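Local coordinates for protein colicin-D (Escherichia coli, PDB 5ZNM) that inhibits protein synthesis in E. coli and closely related bacteria, present here as its central domain and C-terminal tRNase domain, at residues S131-M134 and L135-Q138; K13-A16 and E17-K21; L281-P284 and L285-G288; V186-T189 and A190-L193. One frame throughout, in Å; residues are numbered along the deposited sequence.

Contact 1. Residues S131-M134 and L135-Q138; sequences SAQM and LAGQ
The carboxamide of Gln133 presents its nitrogen end to the methyl group of Ala136, NE2 lying 4.0 Å from CB, in a 3-10 turn that follows strand 126-131. The polar atoms of this amide are taken up elsewhere: OE1 accepts from Ile142 N and NE2 donates to Val140 O, so two main-chain bonds hold the flat group in place and fix which end is oxygen. Two peptide carbonyls, of Ala132 and Gln133, are approached from above their planes. Leu135 N donates to Ala132 O at 3.0 Å. The next bond, Ala136 N to Gln133 O, is longer at 3.3 Å. Both link residues three apart, the spacing that defines 3-10 winding.

Hydrophobic packing is carried by neighbours in sequence. Met134 and Leu135 run side by side in the same direction, and CG of the methionine meets CD2 of the leucine at 3.7 Å. A chi1 of 63° sets Met134 CG between its backbone N and carbonyl carbon, which keeps the start of the chain against Leu135. Further out, the turn lays Ala132 and Leu135 on Tyr278 of strand 274-281, the neighbour of strand 126-131 in the five-stranded sheet, while Met134 meets Ile77 in a loop. Leu135 CD2 also rests 3.5 Å from Met134 O, and Leu135 CG approaches Ser131 O at 4.0 Å.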
ATOM      1  N   SER A 131     -12.268  -1.359   3.370  1.00 23.98           N
ATOM      2  CA  SER A 131     -13.352  -1.951   2.597  1.00 21.61           C
ATOM      3  C   SER A 131     -14.358  -2.636   3.510  1.00 20.15           C
ATOM      4  O   SER A 131     -13.990  -3.390   4.420  1.00 20.73           O
ATOM      5  CB  SER A 131     -12.799  -2.941   1.579  1.00 28.42           C
ATOM      6  OG  SER A 131     -12.112  -2.242   0.551  1.00 40.51           O
ATOM      7  N   ALA A 132     -15.635  -2.361   3.269  1.00 18.23           N
ATOM      8  CA  ALA A 132     -16.680  -2.889   4.135  1.00 18.39           C
ATOM      9  C   ALA A 132     -16.980  -4.343   3.828  1.00 24.46           C
ATOM     10  O   ALA A 132     -17.424  -5.078   4.714  1.00 25.58           O
ATOM     11  CB  ALA A 132     -17.957  -2.065   3.988  1.00 14.89           C
ATOM     12  N   GLN A 133     -16.761  -4.767   2.583  1.00 27.20           N
ATOM     13  CA  GLN A 133     -17.162  -6.111   2.183  1.00 31.75           C
ATOM     14  C   GLN A 133     -16.378  -7.170   2.940  1.00 33.19           C
ATOM     15  O   GLN A 133     -16.905  -8.248   3.221  1.00 38.11           O
ATOM     16  CB  GLN A 133     -16.991  -6.272   0.670  1.00 24.41           C
ATOM     17  CG  GLN A 133     -17.394  -7.624   0.104  1.00 25.01           C
ATOM     18  CD  GLN A 133     -18.822  -8.033   0.448  1.00 29.88           C
ATOM     19  OE1 GLN A 133     -19.771  -7.250   0.318  1.00 27.68           O
ATOM     20  NE2 GLN A 133     -18.981  -9.282   0.869  1.00 28.97           N
ATOM     21  N   MET A 134     -15.136  -6.872   3.317  1.00 38.59           N
ATOM     22  CA  MET A 134     -14.362  -7.858   4.060  1.00 53.56           C
ATOM     23  C   MET A 134     -14.821  -8.005   5.505  1.00 54.34           C
ATOM     24  O   MET A 134     -14.342  -8.913   6.193  1.00 60.56           O
ATOM     25  CB  MET A 134     -12.874  -7.507   4.029  1.00 60.38           C
ATOM     26  CG  MET A 134     -12.528  -6.187   4.684  1.00 65.64           C
ATOM     27  SD  MET A 134     -10.755  -6.036   4.992  1.00 70.25           S
ATOM     28  CE  MET A 134     -10.433  -4.390   4.363  1.00 65.14           C
ATOM     29  N   LEU A 135     -15.723  -7.147   5.985  1.00 44.29           N
ATOM     30  CA  LEU A 135     -16.257  -7.261   7.336  1.00 37.40           C
ATOM     31  C   LEU A 135     -17.717  -7.676   7.346  1.00 32.45           C
ATOM     32  O   LEU A 135     -18.351  -7.654   8.406  1.00 34.51           O
ATOM     33  CB  LEU A 135     -16.102  -5.940   8.081  1.00 43.26           C
ATOM     34  CG  LEU A 135     -14.773  -5.238   7.833  1.00 48.97           C
ATOM     35  CD1 LEU A 135     -14.770  -3.927   8.582  1.00 42.65           C
ATOM     36  CD2 LEU A 135     -13.605  -6.124   8.257  1.00 50.19           C
ATOM     37  N   ALA A 136     -18.267  -8.039   6.194  1.00 31.52           N
ATOM     38  CA  ALA A 136     -19.690  -8.300   6.088  1.00 32.91           C
ATOM     39  C   ALA A 136     -20.037  -9.630   6.751  1.00 32.48           C
ATOM     40  O   ALA A 136     -19.178 -10.488   6.979  1.00 32.99           O
ATOM     41  CB  ALA A 136     -20.127  -8.307   4.619  1.00 36.58           C
ATOM     42  N   GLY A 137     -21.329  -9.797   7.026  1.00 33.22           N
ATOM     43  CA  GLY A 137     -21.834 -10.956   7.728  1.00 38.04           C
ATOM     44  C   GLY A 137     -21.735 -12.240   6.920  1.00 44.33           C
ATOM     45  O   GLY A 137     -21.301 -12.275   5.767  1.00 43.02           O
ATOM     46  N   GLN A 138     -22.158 -13.327   7.564  1.00 41.37           N
ATOM     47  CA  GLN A 138     -22.044 -14.648   6.963  1.00 45.62           C
ATOM     48  C   GLN A 138     -22.888 -14.711   5.693  1.00 38.92           C
ATOM     49  O   GLN A 138     -24.095 -14.441   5.721  1.00 34.62           O
ATOM     50  CB  GLN A 138     -22.463 -15.720   7.973  1.00 46.77           C
ATOM     51  CG  GLN A 138     -22.287 -17.143   7.478  1.00 55.77           C
ATOM     52  CD  GLN A 138     -23.395 -17.547   6.540  1.00 65.03           C
ATOM     53  OE1 GLN A 138     -24.529 -17.091   6.695  1.00 68.40           O
ATOM     54  NE2 GLN A 138     -23.081 -18.379   5.546  1.00 61.50           N
TER

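Contact 2. Residues K13-A16 and E17-K21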
ATOM      1  N   LYS A  13     -23.958   2.785 -19.234  1.00 17.04           N
ATOM      2  CA  LYS A  13     -25.257   2.550 -18.604  1.00 17.08           C
ATOM      3  C   LYS A  13     -25.090   1.821 -17.278  1.00 18.95           C
ATOM      4  O   LYS A  13     -25.657   2.234 -16.260  1.00 19.05           O
ATOM      5  CB  LYS A  13     -26.178   1.760 -19.535  1.00 22.79           C
ATOM      6  CG  LYS A  13     -27.498   1.338 -18.866  1.00 21.49           C
ATOM      7  CD  LYS A  13     -28.487   0.727 -19.866  1.00 30.92           C
ATOM      8  CE  LYS A  13     -29.678   0.120 -19.131  1.00 34.99           C
ATOM      9  NZ  LYS A  13     -30.848  -0.123 -20.013  1.00 32.50           N
ATOM     10  N   ALA A  14     -24.290   0.743 -17.262  1.00 14.65           N
ATOM     11  CA  ALA A  14     -24.092  -0.019 -16.029  1.00 19.58           C
ATOM     12  C   ALA A  14     -23.453   0.839 -14.940  1.00 20.77           C
ATOM     13  O   ALA A  14     -23.830   0.753 -13.765  1.00 19.41           O
ATOM     14  CB  ALA A  14     -23.227  -1.257 -16.311  1.00 19.20           C
ATOM     15  N   LYS A  15     -22.472   1.665 -15.310  1.00 19.52           N
ATOM     16  CA  LYS A  15     -21.818   2.536 -14.337  1.00 18.27           C
ATOM     17  C   LYS A  15     -22.792   3.564 -13.766  1.00 19.56           C
ATOM     18  O   LYS A  15     -22.822   3.804 -12.550  1.00 22.32           O
ATOM     19  CB  LYS A  15     -20.623   3.225 -14.994  1.00 13.69           C
ATOM     20  CG  LYS A  15     -19.960   4.312 -14.168  1.00 17.45           C
ATOM     21  CD  LYS A  15     -18.994   5.072 -15.060  1.00 24.72           C
ATOM     22  CE  LYS A  15     -18.154   6.068 -14.305  1.00 25.39           C
ATOM     23  NZ  LYS A  15     -17.497   7.011 -15.270  1.00 25.80           N
ATOM     24  N   ALA A  16     -23.597   4.189 -14.634  1.00 16.18           N
ATOM     25  CA  ALA A  16     -24.566   5.169 -14.161  1.00 17.26           C
ATOM     26  C   ALA A  16     -25.582   4.536 -13.218  1.00 22.71           C
ATOM     27  O   ALA A  16     -25.959   5.142 -12.207  1.00 21.89           O
ATOM     28  CB  ALA A  16     -25.282   5.827 -15.340  1.00 18.82           C
ATOM     29  N   GLU A  17     -26.038   3.317 -13.531  1.00 20.70           N
ATOM     30  CA  GLU A  17     -27.012   2.644 -12.672  1.00 21.04           C
ATOM     31  C   GLU A  17     -26.409   2.259 -11.321  1.00 20.41           C
ATOM     32  O   GLU A  17     -27.064   2.406 -10.280  1.00 22.14           O
ATOM     33  CB  GLU A  17     -27.569   1.409 -13.380  1.00 25.11           C
ATOM     34  CG  GLU A  17     -28.533   1.757 -14.491  1.00 31.06           C
ATOM     35  CD  GLU A  17     -29.071   0.535 -15.212  1.00 42.58           C
ATOM     36  OE1 GLU A  17     -28.436  -0.538 -15.145  1.00 44.97           O
ATOM     37  OE2 GLU A  17     -30.138   0.657 -15.850  1.00 52.43           O
ATOM     38  N   LEU A  18     -25.178   1.741 -11.317  1.00 18.22           N
ATOM     39  CA  LEU A  18     -24.513   1.416 -10.050  1.00 21.12           C
ATOM     40  C   LEU A  18     -24.247   2.669  -9.240  1.00 19.17           C
ATOM     41  O   LEU A  18     -24.464   2.695  -8.019  1.00 18.84           O
ATOM     42  CB  LEU A  18     -23.189   0.689 -10.301  1.00 17.98           C
ATOM     43  CG  LEU A  18     -23.247  -0.788 -10.653  1.00 21.88           C
ATOM     44  CD1 LEU A  18     -21.906  -1.256 -11.205  1.00 20.96           C
ATOM     45  CD2 LEU A  18     -23.628  -1.592  -9.426  1.00 20.78           C
ATOM     46  N   PHE A  19     -23.728   3.707  -9.900  1.00 18.50           N
ATOM     47  CA  PHE A  19     -23.452   4.956  -9.203  1.00 16.91           C
ATOM     48  C   PHE A  19     -24.727   5.538  -8.617  1.00 21.82           C
ATOM     49  O   PHE A  19     -24.718   6.065  -7.500  1.00 22.10           O
ATOM     50  CB  PHE A  19     -22.812   5.973 -10.139  1.00 14.10           C
ATOM     51  CG  PHE A  19     -21.317   5.797 -10.341  1.00 21.20           C
ATOM     52  CD1 PHE A  19     -20.687   4.570 -10.139  1.00 17.87           C
ATOM     53  CD2 PHE A  19     -20.548   6.876 -10.759  1.00 19.83           C
ATOM     54  CE1 PHE A  19     -19.328   4.438 -10.340  1.00 18.54           C
ATOM     55  CE2 PHE A  19     -19.180   6.742 -10.980  1.00 17.70           C
ATOM     56  CZ  PHE A  19     -18.567   5.530 -10.744  1.00 17.44           C
ATOM     57  N   SER A  20     -25.838   5.444  -9.351  1.00 18.15           N
ATOM     58  CA  SER A  20     -27.100   5.986  -8.848  1.00 20.62           C
ATOM     59  C   SER A  20     -27.524   5.299  -7.559  1.00 22.11           C
ATOM     60  O   SER A  20     -27.873   5.962  -6.577  1.00 23.04           O
ATOM     61  CB  SER A  20     -28.205   5.853  -9.901  1.00 21.07           C
ATOM     62  OG  SER A  20     -29.411   6.370  -9.367  1.00 25.13           O
ATOM     63  N   LYS A  21     -27.504   3.963  -7.542  1.00 22.09           N
ATOM     64  CA  LYS A  21     -27.888   3.243  -6.331  1.00 21.95           C
ATOM     65  C   LYS A  21     -26.937   3.524  -5.178  1.00 25.12           C
ATOM     66  O   LYS A  21     -27.361   3.530  -4.013  1.00 23.64           O
ATOM     67  CB  LYS A  21     -27.936   1.742  -6.593  1.00 23.53           C
ATOM     68  CG  LYS A  21     -28.948   1.318  -7.633  1.00 34.11           C
ATOM     69  CD  LYS A  21     -28.950  -0.195  -7.740  1.00 49.58           C
ATOM     70  CE  LYS A  21     -28.812  -0.656  -9.183  1.00 59.93           C
ATOM     71  NZ  LYS A  21     -29.100  -2.113  -9.331  1.00 63.85           N
TER
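Lys15 lays its aliphatic chain over one face of the Phe19 ring, a CH-pi contact in which CG stands 3.9 Å from the ring centroid and only 11° off the normal. Farther along the same chain, Lys15 CE approaches Phe19 CE2 at 3.5 Å. With CG anti to the backbone N (chi1 172°) and every later bond extended, the lysine runs across the ring and delivers NZ to Gln26 OE1, where it is hydrogen-bonded. Phe19 itself packs against Val24 and Gln26.

Electrostatics are looser. Lys13 and Glu17 come together one turn apart, yet NZ and OE2 remain 4.3 Å from each other, too far for a salt bridge; the nearer approach is Lys13 CE to Glu17 OE2, 3.4 Å. Any attraction is therefore probably modest.

Backbone bonds run from residue i+4 to residue i: Phe19 N reaches Lys15 O at 2.8 Å, and Glu17, Leu18 and Ser20 donate in the same way to Lys13, Ala14 and Ala16. Outside packing includes Leu18 against Pro144 and against Gly224 of the second subunit, with Ala14 and Lys15 meeting its Gln227. Repeated i to i+4 pairing of backbone and side chains alike is the signature of an alpha-helix, here helix 3-22.

Contact 3. Residues L281-P284 and L285-G288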
ATOM      1  N   LEU A 281     -14.962   6.513  13.581  1.00 26.18           N
ATOM      2  CA  LEU A 281     -14.466   7.759  14.133  1.00 23.87           C
ATOM      3  C   LEU A 281     -14.139   7.577  15.611  1.00 21.70           C
ATOM      4  O   LEU A 281     -14.515   6.584  16.239  1.00 18.76           O
ATOM      5  CB  LEU A 281     -15.472   8.904  13.945  1.00 23.33           C
ATOM      6  CG  LEU A 281     -15.281   9.759  12.686  1.00 28.64           C
ATOM      7  CD1 LEU A 281     -15.818   9.043  11.484  1.00 27.83           C
ATOM      8  CD2 LEU A 281     -15.934  11.128  12.827  1.00 36.76           C
ATOM      9  N   ASN A 282     -13.376   8.523  16.146  1.00 16.03           N
ATOM     10  CA  ASN A 282     -13.079   8.484  17.571  1.00 15.30           C
ATOM     11  C   ASN A 282     -14.349   8.681  18.388  1.00 18.93           C
ATOM     12  O   ASN A 282     -15.273   9.405  17.991  1.00 16.19           O
ATOM     13  CB  ASN A 282     -12.061   9.568  17.953  1.00 18.92           C
ATOM     14  CG  ASN A 282     -12.539  10.959  17.613  1.00 20.09           C
ATOM     15  OD1 ASN A 282     -12.462  11.377  16.452  1.00 26.01           O
ATOM     16  ND2 ASN A 282     -13.038  11.692  18.618  1.00 18.98           N
ATOM     17  N   ASP A 283     -14.381   8.021  19.540  1.00 17.71           N
ATOM     18  CA  ASP A 283     -15.346   8.355  20.580  1.00 16.75           C
ATOM     19  C   ASP A 283     -15.320   9.862  20.844  1.00 15.67           C
ATOM     20  O   ASP A 283     -14.237  10.450  20.926  1.00 16.95           O
ATOM     21  CB  ASP A 283     -14.992   7.588  21.858  1.00 21.00           C
ATOM     22  CG  ASP A 283     -16.076   7.668  22.926  1.00 29.69           C
ATOM     23  OD1 ASP A 283     -16.364   8.779  23.424  1.00 24.65           O
ATOM     24  OD2 ASP A 283     -16.614   6.605  23.297  1.00 35.80           O
ATOM     25  N   PRO A 284     -16.482  10.525  20.984  1.00 17.55           N
ATOM     26  CA  PRO A 284     -16.470  11.971  21.260  1.00 23.13           C
ATOM     27  C   PRO A 284     -15.617  12.343  22.457  1.00 21.48           C
ATOM     28  O   PRO A 284     -15.084  13.458  22.518  1.00 21.81           O
ATOM     29  CB  PRO A 284     -17.951  12.291  21.518  1.00 25.69           C
ATOM     30  CG  PRO A 284     -18.694  11.233  20.822  1.00 23.31           C
ATOM     31  CD  PRO A 284     -17.852  10.001  20.851  1.00 18.86           C
ATOM     32  N   LEU A 285     -15.446  11.430  23.404  1.00 14.73           N
ATOM     33  CA  LEU A 285     -14.711  11.745  24.623  1.00 17.64           C
ATOM     34  C   LEU A 285     -13.233  11.419  24.517  1.00 23.49           C
ATOM     35  O   LEU A 285     -12.489  11.695  25.464  1.00 24.28           O
ATOM     36  CB  LEU A 285     -15.313  10.996  25.817  1.00 17.40           C
ATOM     37  CG  LEU A 285     -16.734  11.394  26.247  1.00 18.41           C
ATOM     38  CD1 LEU A 285     -17.257  10.421  27.305  1.00 21.92           C
ATOM     39  CD2 LEU A 285     -16.788  12.845  26.755  1.00 16.33           C
ATOM     40  N   ASP A 286     -12.794  10.833  23.402  1.00 20.12           N
ATOM     41  CA  ASP A 286     -11.392  10.490  23.187  1.00 20.50           C
ATOM     42  C   ASP A 286     -10.871  11.396  22.081  1.00 26.22           C
ATOM     43  O   ASP A 286     -11.081  11.126  20.895  1.00 28.37           O
ATOM     44  CB  ASP A 286     -11.236   9.013  22.834  1.00 24.66           C
ATOM     45  CG  ASP A 286     -11.474   8.112  24.026  1.00 34.86           C
ATOM     46  OD1 ASP A 286     -12.410   8.389  24.799  1.00 38.26           O
ATOM     47  OD2 ASP A 286     -10.728   7.132  24.201  1.00 43.65           O
ATOM     48  N   SER A 287     -10.161  12.448  22.479  1.00 27.18           N
ATOM     49  CA  SER A 287      -9.834  13.548  21.582  1.00 27.23           C
ATOM     50  C   SER A 287      -8.382  13.998  21.699  1.00 28.88           C
ATOM     51  O   SER A 287      -8.068  15.131  21.310  1.00 37.12           O
ATOM     52  CB  SER A 287     -10.735  14.752  21.866  1.00 28.65           C
ATOM     53  OG  SER A 287     -10.461  15.258  23.173  1.00 26.88           O
ATOM     54  N   GLY A 288      -7.489  13.166  22.236  1.00 27.22           N
ATOM     55  CA  GLY A 288      -6.136  13.625  22.455  1.00 28.62           C
ATOM     56  C   GLY A 288      -6.046  14.384  23.763  1.00 33.52           C
ATOM     57  O   GLY A 288      -5.410  13.908  24.709  1.00 32.92           O
TER
HETATM   58  O   HOH W   1     -13.319  15.076  24.412  1.00 21.61           O
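Leu285 N donates to Asp283 OD1 at 2.8 Å and 167°, using the anti lone pair of that oxygen, which closes an Asx turn. Asp283 CG is anti to the backbone N (chi1 -170°), which directs OD1 at Leu285 N. The same aspartate opens a type I beta turn, its carbonyl O accepting from Asp286 N at 2.9 Å. Asn282 ND2 reaches Asp283 O too, also at 2.9 Å, but from the opposite face of the carbonyl plane, so two donors grip one oxygen. A weak bond from Asn282 ND2 to Asp286 O, 3.1 Å, ties the amide to the far side of the turn. A water donates to Pro284 O and pairs with Ser287 OG.

The next shell fixes these groups. Asn282 OD1 accepts from Ala126 N, Asp283 OD2 forms a salt bridge with Arg314 of helix 314-329, and Asp286 takes Asn159 N on OD2 and Arg292 N on OD1. Leu285 packs on both helix 314-329 and helix 292-297.

Asp283 OD1 and Asp286 OD1 lie only 4.2 Å apart in a buried setting. Arg314 and the main-chain N-H groups would offset the mutual repulsion of two carboxylates, which is consistent with both being ionised despite their burial.

Contact 4. Residues V186-T189 and A190-L193; sequences VRDT and ATGL. With GOL (glycerol), chain M.
The chain reverses, segments 186-189 and 190-193 running 138° apart end to end, and Asp188 N donates to Leu193 O at 2.8 Å. Asp188 O accepts from Gly192 N, also at 2.8 Å, and more weakly from Thr191 N; Gly192 makes the turn at a positive phi of 74°.

Two side chains stiffen the loop. Asp188 OD1 accepts from Ala190 N at 2.8 Å, an Asx turn in which the donor comes from above the carboxylate plane. With chi1 at 62°, Thr191 OG1 sits between its backbone N and carbonyl carbon, there accepting from Leu193 N at 3.1 Å, an ST turn. A glycerol, probably from the crystallisation liquor, is modelled with O3 between Asp188 OD2 and Thr191 OG1, but both separations are so short that its bonding there is doubtful. Arg187 folds back so that Gly192 O lies over one guanidinium face and Leu193 O near its edge, while NE forms a salt bridge with Asp194.

The loop connects antiparallel strands 186-187 and 194-198 as a beta hairpin, Val186 pairing with Lys195 through the backbone. Helix 32-42 packs against it: Thr191 touches Arg37 and Ala38, and Leu193 touches Ala38 and Met42.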
ATOM      1  N   VAL A 186     -22.439  14.640  -0.584  1.00 19.27           N
ATOM      2  CA  VAL A 186     -22.938  15.714  -1.443  1.00 21.42           C
ATOM      3  C   VAL A 186     -21.769  16.330  -2.192  1.00 23.43           C
ATOM      4  O   VAL A 186     -20.759  16.700  -1.583  1.00 20.52           O
ATOM      5  CB  VAL A 186     -23.676  16.797  -0.639  1.00 24.19           C
ATOM      6  CG1 VAL A 186     -24.080  17.931  -1.569  1.00 22.87           C
ATOM      7  CG2 VAL A 186     -24.876  16.221   0.078  1.00 24.11           C
ATOM      8  N   ARG A 187     -21.903  16.453  -3.513  1.00 21.35           N
ATOM      9  CA  ARG A 187     -20.870  17.096  -4.310  1.00 22.37           C
ATOM     10  C   ARG A 187     -20.988  18.608  -4.183  1.00 26.62           C
ATOM     11  O   ARG A 187     -22.053  19.183  -4.435  1.00 26.17           O
ATOM     12  CB  ARG A 187     -20.975  16.662  -5.772  1.00 19.25           C
ATOM     13  CG  ARG A 187     -20.138  17.464  -6.768  1.00 23.01           C
ATOM     14  CD  ARG A 187     -18.626  17.164  -6.659  1.00 20.65           C
ATOM     15  NE  ARG A 187     -18.310  15.742  -6.499  1.00 22.05           N
ATOM     16  CZ  ARG A 187     -18.082  14.884  -7.496  1.00 23.08           C
ATOM     17  NH1 ARG A 187     -18.164  15.274  -8.768  1.00 25.51           N
ATOM     18  NH2 ARG A 187     -17.779  13.621  -7.222  1.00 22.84           N
ATOM     19  N   ASP A 188     -19.893  19.242  -3.780  1.00 20.10           N
ATOM     20  CA  ASP A 188     -19.787  20.693  -3.729  1.00 23.48           C
ATOM     21  C   ASP A 188     -19.308  21.172  -5.097  1.00 25.46           C
ATOM     22  O   ASP A 188     -18.161  20.923  -5.483  1.00 23.67           O
ATOM     23  CB  ASP A 188     -18.825  21.112  -2.620  1.00 20.70           C
ATOM     24  CG  ASP A 188     -18.740  22.620  -2.451  1.00 29.43           C
ATOM     25  OD1 ASP A 188     -19.174  23.366  -3.356  1.00 26.80           O
ATOM     26  OD2 ASP A 188     -18.228  23.062  -1.408  1.00 33.93           O
ATOM     27  N   THR A 189     -20.182  21.864  -5.828  1.00 23.12           N
ATOM     28  CA  THR A 189     -19.825  22.301  -7.170  1.00 24.97           C
ATOM     29  C   THR A 189     -18.773  23.401  -7.158  1.00 26.87           C
ATOM     30  O   THR A 189     -18.123  23.631  -8.181  1.00 30.54           O
ATOM     31  CB  THR A 189     -21.078  22.764  -7.935  1.00 29.65           C
ATOM     32  OG1 THR A 189     -21.784  23.754  -7.178  1.00 29.62           O
ATOM     33  CG2 THR A 189     -22.026  21.595  -8.181  1.00 29.62           C
ATOM     34  N   ALA A 190     -18.580  24.081  -6.030  1.00 25.90           N
ATOM     35  CA  ALA A 190     -17.569  25.129  -5.981  1.00 24.69           C
ATOM     36  C   ALA A 190     -16.160  24.563  -5.821  1.00 29.36           C
ATOM     37  O   ALA A 190     -15.203  25.138  -6.349  1.00 27.42           O
ATOM     38  CB  ALA A 190     -17.868  26.100  -4.842  1.00 25.14           C
ATOM     39  N   THR A 191     -16.008  23.454  -5.102  1.00 19.38           N
ATOM     40  CA  THR A 191     -14.686  22.888  -4.855  1.00 20.16           C
ATOM     41  C   THR A 191     -14.407  21.615  -5.628  1.00 21.36           C
ATOM     42  O   THR A 191     -13.239  21.242  -5.751  1.00 24.95           O
ATOM     43  CB  THR A 191     -14.496  22.556  -3.368  1.00 24.10           C
ATOM     44  OG1 THR A 191     -15.461  21.561  -2.973  1.00 22.90           O
ATOM     45  CG2 THR A 191     -14.633  23.800  -2.491  1.00 25.77           C
ATOM     46  N   GLY A 192     -15.436  20.909  -6.088  1.00 19.06           N
ATOM     47  CA  GLY A 192     -15.218  19.579  -6.621  1.00 22.69           C
ATOM     48  C   GLY A 192     -14.945  18.516  -5.578  1.00 23.19           C
ATOM     49  O   GLY A 192     -14.532  17.413  -5.940  1.00 22.70           O
ATOM     50  N   LEU A 193     -15.141  18.821  -4.291  1.00 19.92           N
ATOM     51  CA  LEU A 193     -15.051  17.851  -3.206  1.00 18.93           C
ATOM     52  C   LEU A 193     -16.441  17.350  -2.835  1.00 20.06           C
ATOM     53  O   LEU A 193     -17.459  17.960  -3.169  1.00 25.49           O
ATOM     54  CB  LEU A 193     -14.398  18.461  -1.955  1.00 17.01           C
ATOM     55  CG  LEU A 193     -12.980  19.020  -2.086  1.00 21.74           C
ATOM     56  CD1 LEU A 193     -12.576  19.745  -0.796  1.00 23.11           C
ATOM     57  CD2 LEU A 193     -11.976  17.919  -2.450  1.00 28.23           C
TER
HETATM   58  C1  GOL M 711     -17.068  21.794   2.550  1.00 33.32           C
HETATM   59  O1  GOL M 711     -18.097  22.008   3.497  1.00 36.67           O
HETATM   60  C2  GOL M 711     -17.685  21.443   1.200  1.00 40.47           C
HETATM   61  O2  GOL M 711     -18.753  20.543   1.340  1.00 45.80           O
HETATM   62  C3  GOL M 711     -16.649  20.823   0.275  1.00 38.65           C
HETATM   63  O3  GOL M 711     -16.319  21.781  -0.702  1.00 40.19           O

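Contact 3 is the buried one, its centre about 7 Å from that of the chain; contacts 1 and 4 are partly buried and contact 2 lies on the surface, about 30 Å out. Strands 126-131 and 274-281, neighbours in one sheet, lead into contacts 1 and 3, which are nonetheless 24 Å apart between centres. Burial goes with polar side chains with several partners each in contact 3, whereas contact 2 adds to its helical backbone bonds an aliphatic chain over a ring, and leaves Lys13 and Glu17 short of a salt bridge. Asx turns recur in contacts 3 and 4. Gln26 relates contacts 2 and 4, meeting Lys15 in one and Arg187 in the other.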